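Local coordinates for protein female germline-specific tumor suppressor gld-1 (Caenorhabditis elegans, PDB 3K6T) that binds single-stranded mRNA at a UACUCAU consensus to regulate translation in the germ line and embryo, and homodimerises through its Qua1 domain, at residues Y9-V14 / E37-R42. Numbering follows the deposited sequence.
Sequences YLADLV and EIGRVR
Tyr9 OH donates to Glu37 OE2 at 2.6 Å, the polar join between the two antiparallel helices of the Qua1 helix-turn-helix, whose short segments run with their axes 10.0 Å apart. The acceptor uses its anti lone pair and lies near the plane of the phenol ring, while ring and carboxylate stand 81° apart. Inward of this bond the contact is apolar: Val41 CG2 approaches Tyr9 CE2 to 3.5 Å, and Leu13 CD1 sits over one face of the same ring, offset toward its rim, also touching Glu37 CG at 3.7 Å. Farther along, Leu13 CB meets Ile38 CG1 at 3.8 Å. Leu10, with CG anti to the backbone N (chi1 -178°), turns both methyls toward the facing helix: CD1 meets Ile38 CG2 and lies over one face of the Arg42 guanidinium, while CD2 lies 4.0 Å from Arg42 NH1.

In the second shell, Arg40 grips Glu37 side-on from one turn away, NE reaching OE1 and NH2 reaching OE2, both from above the carboxylate plane. A glutamine at Glu37 would probably leave Arg40 without its charged mate and, lacking one carboxylate oxygen, fail to accept all three donors. Such a network around a buried charge reaches the dimer interface, where Arg32 of the second subunit also hydrogen-bonds Tyr9 OH. The salt bridge itself closes with Arg40 NH2 2.9 Å from Glu37 OE2, at an N-H...O angle of 174°.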
loop_
_atom_site.group_PDB
_atom_site.type_symbol
_atom_site.label_atom_id
_atom_site.label_comp_id
_atom_site.label_asym_id
_atom_site.label_seq_id
_atom_site.Cartn_x
_atom_site.Cartn_y
_atom_site.Cartn_z
ATOM N N TYR A 9 -3.591 3.699 13.288
ATOM C CA TYR A 9 -3.328 3.516 11.862
ATOM C C TYR A 9 -3.225 2.032 11.500
ATOM O O TYR A 9 -3.809 1.581 10.509
ATOM C CB TYR A 9 -2.046 4.245 11.477
ATOM C CG TYR A 9 -1.664 4.151 10.017
ATOM C CD1 TYR A 9 -2.577 4.458 9.013
ATOM C CD2 TYR A 9 -0.370 3.793 9.643
ATOM C CE1 TYR A 9 -2.216 4.384 7.680
ATOM C CE2 TYR A 9 -0.000 3.722 8.319
ATOM C CZ TYR A 9 -0.923 4.010 7.339
ATOM O OH TYR A 9 -0.545 3.944 6.019
ATOM N N LEU A 10 -2.480 1.282 12.308
ATOM C CA LEU A 10 -2.328 -0.159 12.119
ATOM C C LEU A 10 -3.689 -0.846 12.132
ATOM O O LEU A 10 -3.977 -1.715 11.301
ATOM C CB LEU A 10 -1.446 -0.749 13.231
ATOM C CG LEU A 10 -1.130 -2.243 13.164
ATOM C CD1 LEU A 10 -0.524 -2.605 11.813
ATOM C CD2 LEU A 10 -0.197 -2.671 14.298
ATOM N N ALA A 11 -4.513 -0.472 13.106
ATOM C CA ALA A 11 -5.863 -1.000 13.216
ATOM C C ALA A 11 -6.662 -0.730 11.942
ATOM O O ALA A 11 -7.361 -1.608 11.443
ATOM C CB ALA A 11 -6.566 -0.401 14.426
ATOM N N ASP A 12 -6.559 0.488 11.418
ATOM C CA ASP A 12 -7.268 0.840 10.188
ATOM C C ASP A 12 -6.810 -0.028 9.016
ATOM O O ASP A 12 -7.629 -0.511 8.236
ATOM C CB ASP A 12 -7.087 2.325 9.856
ATOM C CG ASP A 12 -7.902 3.235 10.769
ATOM O OD1 ASP A 12 -8.884 2.750 11.370
ATOM O OD2 ASP A 12 -7.562 4.433 10.882
ATOM N N LEU A 13 -5.502 -0.234 8.900
ATOM C CA LEU A 13 -4.964 -1.041 7.802
ATOM C C LEU A 13 -5.456 -2.473 7.902
ATOM O O LEU A 13 -5.865 -3.083 6.911
ATOM C CB LEU A 13 -3.432 -1.032 7.819
ATOM C CG LEU A 13 -2.730 0.315 7.669
ATOM C CD1 LEU A 13 -1.240 0.116 7.896
ATOM C CD2 LEU A 13 -2.995 0.942 6.302
ATOM N N VAL A 14 -5.412 -3.014 9.113
ATOM C CA VAL A 14 -5.845 -4.382 9.341
ATOM C C VAL A 14 -7.328 -4.539 9.037
ATOM O O VAL A 14 -7.746 -5.534 8.448
ATOM C CB VAL A 14 -5.546 -4.844 10.791
ATOM C CG1 VAL A 14 -6.199 -6.187 11.067
ATOM C CG2 VAL A 14 -4.030 -4.913 11.030
ATOM N N GLU A 37 2.755 -2.256 3.928
ATOM C CA GLU A 37 2.538 -1.110 4.827
ATOM C C GLU A 37 2.287 -1.580 6.265
ATOM O O GLU A 37 2.752 -0.972 7.222
ATOM C CB GLU A 37 1.378 -0.223 4.324
ATOM C CG GLU A 37 1.080 1.014 5.173
ATOM C CD GLU A 37 2.183 2.079 5.099
ATOM O OE1 GLU A 37 3.288 1.789 4.585
ATOM O OE2 GLU A 37 1.938 3.216 5.552
ATOM N N ILE A 38 1.549 -2.673 6.406
ATOM C CA ILE A 38 1.302 -3.253 7.721
ATOM C C ILE A 38 2.629 -3.667 8.358
ATOM O O ILE A 38 2.882 -3.373 9.526
ATOM C CB ILE A 38 0.325 -4.440 7.623
ATOM C CG1 ILE A 38 -1.077 -3.918 7.279
ATOM C CG2 ILE A 38 0.316 -5.254 8.927
ATOM C CD1 ILE A 38 -2.116 -5.008 7.044
ATOM N N GLY A 39 3.477 -4.321 7.566
ATOM C CA GLY A 39 4.808 -4.717 7.999
ATOM C C GLY A 39 5.655 -3.542 8.455
ATOM O O GLY A 39 6.264 -3.588 9.518
ATOM N N ARG A 40 5.678 -2.480 7.658
ATOM C CA ARG A 40 6.453 -1.290 7.989
ATOM C C ARG A 40 5.976 -0.618 9.284
ATOM O O ARG A 40 6.782 -0.151 10.084
ATOM C CB ARG A 40 6.409 -0.283 6.843
ATOM C CG ARG A 40 7.210 0.988 7.130
ATOM C CD ARG A 40 6.935 2.077 6.093
ATOM N NE ARG A 40 5.613 2.685 6.255
ATOM C CZ ARG A 40 5.318 3.596 7.178
ATOM N NH1 ARG A 40 6.245 4.005 8.037
ATOM N NH2 ARG A 40 4.090 4.094 7.248
ATOM N N VAL A 41 4.662 -0.551 9.466
ATOM C CA VAL A 41 4.079 0.046 10.662
ATOM C C VAL A 41 4.370 -0.789 11.922
ATOM O O VAL A 41 4.684 -0.242 12.972
ATOM C CB VAL A 41 2.555 0.243 10.506
ATOM C CG1 VAL A 41 1.938 0.730 11.823
ATOM C CG2 VAL A 41 2.270 1.235 9.405
ATOM N N ARG A 42 4.253 -2.107 11.816
ATOM C CA ARG A 42 4.591 -2.978 12.939
ATOM C C ARG A 42 6.061 -2.814 13.326
ATOM O O ARG A 42 6.396 -2.737 14.504
ATOM C CB ARG A 42 4.310 -4.441 12.599
ATOM C CG ARG A 42 2.836 -4.798 12.474
ATOM C CD ARG A 42 2.676 -6.314 12.461
ATOM N NE ARG A 42 1.381 -6.755 11.950
ATOM C CZ ARG A 42 0.291 -6.901 12.696
ATOM N NH1 ARG A 42 0.329 -6.626 13.995
ATOM N NH2 ARG A 42 -0.840 -7.321 12.139
#